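Local coordinates for protein precorrin-6Y C5,15-methyltransferase (Decarboxylating) (Geobacter metallireducens, PDB 3E05) that probably methylates precorrin-6Y with decarboxylation, using S-adenosyl-methionine, on the way to adenosylcobalamin, and is represented here by its C-terminal domain, at residues E15-K20 against R81-K86; D41-D46 against D105-D110; D110-G115 against R130-E135. One frame throughout, in Å; residues are numbered along the deposited sequence.

Interaction 1. Residues E15-K20 against R81-K86; sequences EFATAK and RDNLKK
Asn83, on helix 74-86, turns its carboxamide onto the backbone of Ala17 and reads it at both polar atoms. OD1 accepts the amide hydrogen of Ala17 N at 2.9 Å, on a lone pair and in the carbonyl plane, while ND2 gives a hydrogen to Ala17 O at 3.0 Å, again in plane on a lone pair. Both bonds are nearly straight, and with one at each end of the amide they hold it flat and fix which end is oxygen. The Phe16 ring meets the amide almost at a right angle, its plane turned 81° away, and CG of Asn83 sits at the ring edge, 4.2 Å from CD1. One turn further along the helix, Lys86 stretches out fully, with CG anti to its backbone N (chi1 179°), and crosses Glu15 at about a right angle. Glu15 bends at chi2 (-79°), which leaves its CD 4.0 Å from Lys86 NZ. That NZ bonds to Glu15 O and makes a salt bridge to Glu15 OE1, each at 2.8 Å. Ser51 O takes a further bond from Asn83 ND2, and Phe87 and Ile56 pack on Phe16. The contact thus fastens the segment preceding helix 26-35 largely through main-chain atoms: a buried neutral amide holds Ala17, while an exposed lysine, partnered by both carbonyl and carboxylate, holds Glu15.

Interaction 2. Residues D41-D46 against D105-D110; sequences DLVMWD and DLPDPD
Trp45, Val43 and Asp110 carry this contact, which lies in the Rossmann-like sheet of class I methyltransferases (strand order 3-2-1-4-5-7-6), where the loop 105-110 folds against strand 43-47 before entering its neighbour, strand 111-114. The indole of Trp45 is sandwiched. Pro109 covers one face, its CG 3.5 Å from the centroid of the six-membered ring and 8° off the ring normal; over the opposite face comes Leu106 CD1, 3.8 Å from the centroid of the five-membered ring, over that end of the indole. Both are CH-pi contacts, so two aliphatic groups of one loop grip a single aromatic plane. Asp110 meets Val43 by main chain and side chain together. Its N donates to Val43 O at 2.8 Å, while its OD2, with the anti lone pair, accepts the amide of Val43 at 3.0 Å in an almost straight bond (173°). The carboxylate therefore satisfies a backbone N-H on the strand, and it lies beside Leu42, whose CD2 is 3.6 Å from Asp110 OD2. Val43 points CG1, anti to its backbone N (chi1 171°), at the loop, where it touches Asp108 O. The same Val43 CG1 lies 4.1 Å from Pro107 CG. Arg131, at the end of helix 121-131, adds a salt bridge to Asp108. The indole nitrogen completes the grip: Trp45 NE1 donates to Pro107 O at 2.9 Å, approaching nearly along the axis of that carbonyl though the bond is bent at the hydrogen, with the oxygen tilted slightly out of the indole plane.

Interaction 3. Residues D110-G115 against R130-E135; sequences DRVFIG and RRLKSE
The beta-alpha-beta unit that runs from strand 111-114 through helix 121-131 to strand 137-142 brings Asp110, just before its first strand, back to Lys133, just after its helix. Lys133 crosses the carboxylate obliquely, and its bend at chi3 (79°) turns CE toward it, Lys133 CE lying 3.3 Å from Asp110 OD1. Its NZ stands 3.2 Å from Asp110 OD1 and 3.2 Å from Asp110 OD2, a salt bridge of two weak bonds; OD2 is already held by the backbone N of Val43. Lys133 was modelled in two conformers, so this pair is doubtful as a fixed tie. A water bridges the two segments. It donates to Asp110 OD1 at 2.8 Å and to Ser134 O at 3.0 Å, and weakly accepts from Arg111 NH1. Arg111 folds back, bent at chi2, and NH1 donates to Asp110 O at 3.0 Å, nearly straight and in the guanidinium plane, though it comes from above the carbonyl plane. NH2 of the same group bonds to Arg37 O, so the guanidinium is held from two directions. An alanine in place of Arg111 would probably leave Asp110 O and Arg37 O without their guanidinium partner and the water with one weak hold fewer. Leu132 puts CD1 4.2 Å from Val112 CG2 and also against Asp110 O. A weak ion pair, a shared water and one leucine-valine contact together imply a modest, solvent-assisted tie.

How the interactions relate
Interaction 2 is the buried one; interactions 1 and 3 are only partly buried and lie on opposite sides of the chain's centre, their centres 25 Å apart. Interactions 2 and 3 share Asp110 and serve neighbouring strands, 43-47 and 111-114; Arg131 also joins them, through a salt bridge to Asp108. Interaction 1 stands apart, tying the N-terminal loop to helix 74-86, with no direct touch on the others. Chemistry follows place: aromatic and aliphatic packing reinforced by directed hydrogen bonds in the core, a buried side-chain amide on backbone atoms beside an exposed lysine bridge where the loop meets the helix, and weak charge pairing with a shared water where the crossover turns toward solvent.

Interaction 1. Residues E15-K20 against R81-K86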
loop_
_atom_site.group_PDB
_atom_site.type_symbol
_atom_site.label_atom_id
_atom_site.label_comp_id
_atom_site.label_asym_id
_atom_site.label_seq_id
_atom_site.Cartn_x
_atom_site.Cartn_y
_atom_site.Cartn_z
ATOM N N GLU D 15 0.965 13.608 21.176
ATOM C CA GLU D 15 0.309 14.164 22.359
ATOM C C GLU D 15 0.100 13.101 23.428
ATOM O O GLU D 15 -0.330 13.410 24.532
ATOM C CB GLU D 15 -1.043 14.788 22.004
ATOM C CG GLU D 15 -0.964 16.030 21.136
ATOM C CD GLU D 15 -0.588 17.286 21.909
ATOM O OE1 GLU D 15 -0.645 17.285 23.159
ATOM O OE2 GLU D 15 -0.241 18.286 21.255
ATOM N N PHE D 16 0.386 11.845 23.089
ATOM C CA PHE D 16 0.232 10.747 24.033
ATOM C C PHE D 16 1.589 10.388 24.629
ATOM O O PHE D 16 2.599 10.373 23.920
ATOM C CB PHE D 16 -0.343 9.489 23.358
ATOM C CG PHE D 16 -1.756 9.643 22.864
ATOM C CD1 PHE D 16 -2.830 9.328 23.689
ATOM C CD2 PHE D 16 -2.012 10.082 21.571
ATOM C CE1 PHE D 16 -4.152 9.470 23.238
ATOM C CE2 PHE D 16 -3.323 10.206 21.109
ATOM C CZ PHE D 16 -4.392 9.911 21.952
ATOM N N ALA D 17 1.584 10.083 25.924
ATOM C CA ALA D 17 2.725 9.468 26.580
ATOM C C ALA D 17 2.746 8.017 26.116
ATOM O O ALA D 17 1.777 7.270 26.318
ATOM C CB ALA D 17 2.586 9.548 28.094
ATOM N N THR D 18 3.841 7.636 25.464
ATOM C CA THR D 18 3.940 6.323 24.818
ATOM C C THR D 18 5.394 5.876 24.637
ATOM O O THR D 18 6.324 6.632 24.932
ATOM C CB THR D 18 3.182 6.302 23.446
ATOM O OG1 THR D 18 3.061 4.954 22.972
ATOM C CG2 THR D 18 3.864 7.179 22.389
ATOM N N ALA D 19 5.572 4.643 24.166
ATOM C CA ALA D 19 6.891 4.134 23.768
ATOM C C ALA D 19 6.935 4.013 22.252
ATOM O O ALA D 19 5.904 4.135 21.590
ATOM C CB ALA D 19 7.167 2.781 24.422
ATOM N N LYS D 20 8.128 3.779 21.709
ATOM C CA LYS D 20 8.300 3.502 20.284
ATOM C C LYS D 20 7.607 2.182 19.918
ATOM O O LYS D 20 7.724 1.190 20.645
ATOM C CB LYS D 20 9.792 3.473 19.929
ATOM C CG LYS D 20 10.104 3.115 18.480
ATOM C CD LYS D 20 11.546 3.437 18.109
ATOM C CE LYS D 20 11.690 4.865 17.587
ATOM N NZ LYS D 20 11.009 5.062 16.270
ATOM N N ARG D 81 -2.377 6.200 32.997
ATOM C CA ARG D 81 -2.666 7.154 34.068
ATOM C C ARG D 81 -2.466 8.606 33.633
ATOM O O ARG D 81 -3.374 9.428 33.793
ATOM C CB ARG D 81 -1.781 6.844 35.281
ATOM C CG ARG D 81 -2.373 7.235 36.626
ATOM C CD ARG D 81 -1.525 6.709 37.787
ATOM N NE ARG D 81 -1.434 5.244 37.802
ATOM C CZ ARG D 81 -0.327 4.553 37.534
ATOM N NH1 ARG D 81 0.804 5.182 37.227
ATOM N NH2 ARG D 81 -0.349 3.225 37.573
ATOM N N ASP D 82 -1.300 8.909 33.057
ATOM C CA ASP D 82 -0.986 10.258 32.576
ATOM C C ASP D 82 -1.917 10.689 31.444
ATOM O O ASP D 82 -2.420 11.815 31.434
ATOM C CB ASP D 82 0.470 10.356 32.096
ATOM C CG ASP D 82 1.478 10.373 33.237
ATOM O OD1 ASP D 82 1.083 10.190 34.414
ATOM O OD2 ASP D 82 2.679 10.563 32.942
ATOM N N ASN D 83 -2.152 9.786 30.493
ATOM C CA ASN D 83 -3.009 10.102 29.349
ATOM C C ASN D 83 -4.489 10.317 29.711
ATOM O O ASN D 83 -5.117 11.262 29.233
ATOM C CB ASN D 83 -2.844 9.041 28.252
ATOM C CG ASN D 83 -1.460 9.067 27.606
ATOM O OD1 ASN D 83 -0.833 10.125 27.461
ATOM N ND2 ASN D 83 -0.980 7.890 27.202
ATOM N N LEU D 84 -5.027 9.452 30.565
ATOM C CA LEU D 84 -6.416 9.547 31.009
ATOM C C LEU D 84 -6.701 10.889 31.674
ATOM O O LEU D 84 -7.737 11.504 31.421
ATOM C CB LEU D 84 -6.764 8.399 31.961
ATOM C CG LEU D 84 -6.778 6.980 31.393
ATOM C CD1 LEU D 84 -7.331 5.972 32.398
ATOM C CD2 LEU D 84 -7.586 6.932 30.125
ATOM N N LYS D 85 -5.746 11.338 32.488
ATOM C CA LYS D 85 -5.791 12.627 33.157
ATOM C C LYS D 85 -5.679 13.789 32.152
ATOM O O LYS D 85 -6.479 14.721 32.209
ATOM C CB LYS D 85 -4.688 12.672 34.234
ATOM C CG LYS D 85 -4.503 13.995 34.973
ATOM C CD LYS D 85 -3.848 13.800 36.351
ATOM C CE LYS D 85 -2.550 12.969 36.311
ATOM N NZ LYS D 85 -1.390 13.673 35.686
ATOM N N LYS D 86 -4.716 13.710 31.227
ATOM C CA LYS D 86 -4.492 14.761 30.218
ATOM C C LYS D 86 -5.697 15.008 29.303
ATOM O O LYS D 86 -6.041 16.163 29.009
ATOM C CB LYS D 86 -3.257 14.428 29.359
ATOM C CG LYS D 86 -2.947 15.447 28.261
ATOM C CD LYS D 86 -1.661 15.116 27.510
ATOM C CE LYS D 86 -1.341 16.223 26.528
ATOM N NZ LYS D 86 -0.168 16.013 25.649
#

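Interaction 2. Residues D41-D46 against D105-D110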
loop_
_atom_site.group_PDB
_atom_site.type_symbol
_atom_site.label_atom_id
_atom_site.label_comp_id
_atom_site.label_asym_id
_atom_site.label_seq_id
_atom_site.Cartn_x
_atom_site.Cartn_y
_atom_site.Cartn_z
ATOM N N ASP D 41 -23.451 4.852 25.510
ATOM C CA ASP D 41 -23.975 3.975 26.581
ATOM C C ASP D 41 -23.489 2.525 26.568
ATOM O O ASP D 41 -23.938 1.731 27.399
ATOM C CB ASP D 41 -25.517 3.993 26.663
ATOM C CG ASP D 41 -26.084 5.386 26.862
ATOM O OD1 ASP D 41 -25.682 6.076 27.824
ATOM O OD2 ASP D 41 -26.956 5.780 26.063
ATOM N N LEU D 42 -22.583 2.167 25.654
ATOM C CA LEU D 42 -22.092 0.778 25.593
ATOM C C LEU D 42 -20.954 0.528 26.565
ATOM O O LEU D 42 -20.295 1.454 27.016
ATOM C CB LEU D 42 -21.633 0.400 24.178
ATOM C CG LEU D 42 -22.649 0.401 23.026
ATOM C CD1 LEU D 42 -22.010 -0.192 21.786
ATOM C CD2 LEU D 42 -23.915 -0.365 23.366
ATOM N N VAL D 43 -20.711 -0.738 26.869
ATOM C CA VAL D 43 -19.549 -1.122 27.642
ATOM C C VAL D 43 -18.498 -1.715 26.695
ATOM O O VAL D 43 -18.802 -2.624 25.924
ATOM C CB VAL D 43 -19.899 -2.127 28.775
ATOM C CG1 VAL D 43 -18.627 -2.703 29.437
ATOM C CG2 VAL D 43 -20.787 -1.449 29.829
ATOM N N MET D 44 -17.281 -1.177 26.771
ATOM C CA MET D 44 -16.167 -1.617 25.948
ATOM C C MET D 44 -15.004 -2.121 26.805
ATOM O O MET D 44 -14.635 -1.487 27.785
ATOM C CB MET D 44 -15.714 -0.455 25.057
ATOM C CG MET D 44 -14.490 -0.733 24.152
ATOM S SD MET D 44 -14.185 0.677 23.053
ATOM C CE MET D 44 -12.413 0.641 23.064
ATOM N N TRP D 45 -14.426 -3.265 26.435
ATOM C CA TRP D 45 -13.121 -3.660 26.973
ATOM C C TRP D 45 -11.991 -3.323 25.977
ATOM O O TRP D 45 -12.117 -3.622 24.788
ATOM C CB TRP D 45 -13.075 -5.165 27.231
ATOM C CG TRP D 45 -14.068 -5.737 28.227
ATOM C CD1 TRP D 45 -14.883 -5.051 29.093
ATOM C CD2 TRP D 45 -14.293 -7.127 28.485
ATOM N NE1 TRP D 45 -15.630 -5.937 29.847
ATOM C CE2 TRP D 45 -15.271 -7.216 29.508
ATOM C CE3 TRP D 45 -13.771 -8.307 27.944
ATOM C CZ2 TRP D 45 -15.741 -8.442 29.995
ATOM C CZ3 TRP D 45 -14.250 -9.534 28.427
ATOM C CH2 TRP D 45 -15.215 -9.585 29.443
ATOM N N ASP D 46 -10.907 -2.712 26.463
ATOM C CA ASP D 46 -9.707 -2.482 25.668
ATOM C C ASP D 46 -8.599 -3.336 26.304
ATOM O O ASP D 46 -7.966 -2.940 27.291
ATOM C CB ASP D 46 -9.373 -0.982 25.636
ATOM C CG ASP D 46 -8.074 -0.641 24.897
ATOM O OD1 ASP D 46 -7.352 -1.523 24.357
ATOM O OD2 ASP D 46 -7.775 0.572 24.846
ATOM N N ASP D 105 -14.408 -9.410 37.049
ATOM C CA ASP D 105 -15.014 -8.309 37.802
ATOM C C ASP D 105 -15.636 -7.219 36.920
ATOM O O ASP D 105 -16.370 -6.354 37.419
ATOM C CB ASP D 105 -13.984 -7.685 38.751
ATOM C CG ASP D 105 -13.731 -8.535 39.994
ATOM O OD1 ASP D 105 -13.920 -9.775 39.940
ATOM O OD2 ASP D 105 -13.331 -7.958 41.030
ATOM N N LEU D 106 -15.341 -7.264 35.619
ATOM C CA LEU D 106 -15.863 -6.294 34.658
ATOM C C LEU D 106 -17.293 -6.634 34.248
ATOM O O LEU D 106 -17.666 -7.809 34.252
ATOM C CB LEU D 106 -14.960 -6.257 33.416
ATOM C CG LEU D 106 -13.451 -6.087 33.589
ATOM C CD1 LEU D 106 -12.791 -6.212 32.230
ATOM C CD2 LEU D 106 -13.091 -4.761 34.224
ATOM N N PRO D 107 -18.104 -5.615 33.893
ATOM C CA PRO D 107 -19.400 -5.925 33.292
ATOM C C PRO D 107 -19.229 -6.524 31.904
ATOM O O PRO D 107 -18.194 -6.292 31.256
ATOM C CB PRO D 107 -20.098 -4.565 33.193
ATOM C CG PRO D 107 -19.083 -3.559 33.398
ATOM C CD PRO D 107 -17.894 -4.164 34.053
ATOM N N ASP D 108 -20.226 -7.300 31.476
ATOM C CA ASP D 108 -20.261 -7.877 30.134
ATOM C C ASP D 108 -20.105 -6.809 29.052
ATOM O O ASP D 108 -20.691 -5.725 29.150
ATOM C CB ASP D 108 -21.538 -8.680 29.917
ATOM C CG ASP D 108 -21.636 -9.875 30.847
ATOM O OD1 ASP D 108 -20.800 -9.994 31.765
ATOM O OD2 ASP D 108 -22.552 -10.699 30.659
ATOM N N PRO D 109 -19.264 -7.099 28.049
ATOM C CA PRO D 109 -18.950 -6.095 27.038
ATOM C C PRO D 109 -19.853 -6.159 25.804
ATOM O O PRO D 109 -20.288 -7.237 25.387
ATOM C CB PRO D 109 -17.514 -6.440 26.671
ATOM C CG PRO D 109 -17.452 -7.965 26.808
ATOM C CD PRO D 109 -18.532 -8.363 27.813
ATOM N N ASP D 110 -20.151 -4.987 25.255
ATOM C CA ASP D 110 -20.766 -4.870 23.954
ATOM C C ASP D 110 -19.669 -4.873 22.881
ATOM O O ASP D 110 -19.909 -5.280 21.756
ATOM C CB ASP D 110 -21.528 -3.555 23.850
ATOM C CG ASP D 110 -22.732 -3.506 24.785
ATOM O OD1 ASP D 110 -23.692 -4.238 24.517
ATOM O OD2 ASP D 110 -22.710 -2.727 25.759
#

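Interaction 3. Residues D110-G115 against R130-E135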
loop_
_atom_site.group_PDB
_atom_site.type_symbol
_atom_site.label_atom_id
_atom_site.label_comp_id
_atom_site.label_asym_id
_atom_site.label_seq_id
_atom_site.Cartn_x
_atom_site.Cartn_y
_atom_site.Cartn_z
ATOM N N ASP D 110 -20.151 -4.987 25.255
ATOM C CA ASP D 110 -20.766 -4.870 23.954
ATOM C C ASP D 110 -19.669 -4.873 22.881
ATOM O O ASP D 110 -19.909 -5.280 21.756
ATOM C CB ASP D 110 -21.528 -3.555 23.850
ATOM C CG ASP D 110 -22.732 -3.506 24.785
ATOM O OD1 ASP D 110 -23.692 -4.238 24.517
ATOM O OD2 ASP D 110 -22.710 -2.727 25.759
ATOM N N ARG D 111 -18.493 -4.373 23.248
ATOM C CA ARG D 111 -17.424 -4.069 22.288
ATOM C C ARG D 111 -16.105 -4.471 22.940
ATOM O O ARG D 111 -15.855 -4.134 24.096
ATOM C CB ARG D 111 -17.420 -2.571 21.944
ATOM C CG ARG D 111 -18.667 -2.042 21.259
ATOM C CD ARG D 111 -18.932 -2.763 19.949
ATOM N NE ARG D 111 -20.036 -2.182 19.193
ATOM C CZ ARG D 111 -21.300 -2.601 19.256
ATOM N NH1 ARG D 111 -21.650 -3.608 20.055
ATOM N NH2 ARG D 111 -22.227 -1.995 18.524
ATOM N N VAL D 112 -15.281 -5.248 22.234
ATOM C CA VAL D 112 -13.967 -5.550 22.752
ATOM C C VAL D 112 -12.932 -5.260 21.683
ATOM O O VAL D 112 -13.069 -5.729 20.550
ATOM C CB VAL D 112 -13.833 -7.013 23.222
ATOM C CG1 VAL D 112 -12.409 -7.291 23.647
ATOM C CG2 VAL D 112 -14.768 -7.295 24.396
ATOM N N PHE D 113 -11.951 -4.447 22.046
ATOM C CA PHE D 113 -10.765 -4.236 21.229
ATOM C C PHE D 113 -9.616 -4.976 21.888
ATOM O O PHE D 113 -9.383 -4.846 23.088
ATOM C CB PHE D 113 -10.420 -2.754 21.050
ATOM C CG PHE D 113 -9.132 -2.533 20.289
ATOM C CD1 PHE D 113 -9.018 -2.961 18.957
ATOM C CD2 PHE D 113 -8.019 -1.953 20.909
ATOM C CE1 PHE D 113 -7.804 -2.775 18.232
ATOM C CE2 PHE D 113 -6.820 -1.759 20.192
ATOM C CZ PHE D 113 -6.723 -2.174 18.843
ATOM N N ILE D 114 -8.932 -5.807 21.108
ATOM C CA ILE D 114 -7.750 -6.491 21.585
ATOM C C ILE D 114 -6.511 -5.889 20.909
ATOM O O ILE D 114 -6.236 -6.157 19.726
ATOM C CB ILE D 114 -7.856 -8.020 21.327
ATOM C CG1 ILE D 114 -9.126 -8.583 21.989
ATOM C CG2 ILE D 114 -6.608 -8.737 21.803
ATOM C CD1 ILE D 114 -9.579 -9.919 21.446
ATOM N N GLY D 115 -5.795 -5.054 21.654
ATOM C CA GLY D 115 -4.579 -4.372 21.170
ATOM C C GLY D 115 -3.289 -5.107 21.532
ATOM O O GLY D 115 -2.228 -4.839 20.956
ATOM N N ARG D 130 -17.368 -15.932 25.562
ATOM C CA ARG D 130 -18.319 -16.341 26.601
ATOM C C ARG D 130 -19.113 -15.167 27.160
ATOM O O ARG D 130 -20.306 -15.292 27.454
ATOM C CB ARG D 130 -17.598 -17.100 27.722
ATOM C CG ARG D 130 -17.338 -18.547 27.356
ATOM C CD ARG D 130 -16.047 -19.081 27.943
ATOM N NE ARG D 130 -16.257 -19.803 29.213
ATOM C CZ ARG D 130 -15.613 -20.930 29.558
ATOM N NH1 ARG D 130 -15.873 -21.506 30.738
ATOM N NH2 ARG D 130 -14.723 -21.494 28.726
ATOM N N ARG D 131 -18.448 -14.024 27.267
ATOM C CA ARG D 131 -19.025 -12.837 27.882
ATOM C C ARG D 131 -19.735 -11.885 26.913
ATOM O O ARG D 131 -20.549 -11.067 27.354
ATOM C CB ARG D 131 -17.937 -12.063 28.631
ATOM C CG ARG D 131 -17.180 -12.868 29.704
ATOM C CD ARG D 131 -17.941 -13.012 31.028
ATOM N NE ARG D 131 -18.496 -11.744 31.501
ATOM C CZ ARG D 131 -17.827 -10.814 32.172
ATOM N NH1 ARG D 131 -16.550 -10.984 32.484
ATOM N NH2 ARG D 131 -18.448 -9.703 32.538
ATOM N N LEU D 132 -19.413 -11.965 25.615
ATOM C CA LEU D 132 -19.825 -10.922 24.662
ATOM C C LEU D 132 -21.336 -10.841 24.495
ATOM O O LEU D 132 -21.986 -11.855 24.211
ATOM C CB LEU D 132 -19.148 -11.111 23.295
ATOM C CG LEU D 132 -19.245 -9.919 22.325
ATOM C CD1 LEU D 132 -18.323 -8.791 22.754
ATOM C CD2 LEU D 132 -18.958 -10.358 20.878
ATOM N N LYS D 133 -21.871 -9.631 24.672
ATOM C CA LYS D 133 -23.311 -9.387 24.573
ATOM C C LYS D 133 -23.853 -9.563 23.158
ATOM O O LYS D 133 -23.091 -9.610 22.188
ATOM C CB LYS D 133 -23.654 -7.999 25.117
ATOM C CG LYS D 133 -23.410 -7.862 26.620
ATOM C CD LYS D 133 -23.433 -6.412 27.067
ATOM C CE LYS D 133 -24.853 -5.866 27.204
ATOM N NZ LYS D 133 -24.850 -4.409 27.509
ATOM N N SER D 134 -25.178 -9.682 23.062
ATOM C CA SER D 134 -25.879 -9.789 21.796
ATOM C C SER D 134 -25.574 -8.555 20.952
ATOM O O SER D 134 -25.474 -7.446 21.483
ATOM C CB SER D 134 -27.385 -9.912 22.034
ATOM O OG SER D 134 -28.060 -10.147 20.815
ATOM N N GLU D 135 -25.389 -8.773 19.649
ATOM C CA GLU D 135 -24.964 -7.731 18.697
ATOM C C GLU D 135 -23.587 -7.132 19.032
ATOM O O GLU D 135 -23.274 -6.002 18.638
ATOM C CB GLU D 135 -26.014 -6.620 18.567
ATOM C CG GLU D 135 -27.374 -7.076 18.077
ATOM C CD GLU D 135 -28.373 -5.940 18.064
ATOM O OE1 GLU D 135 -28.789 -5.494 19.155
ATOM O OE2 GLU D 135 -28.739 -5.483 16.960
HETATM O O HOH W 1 -24.033 -4.806 21.791
#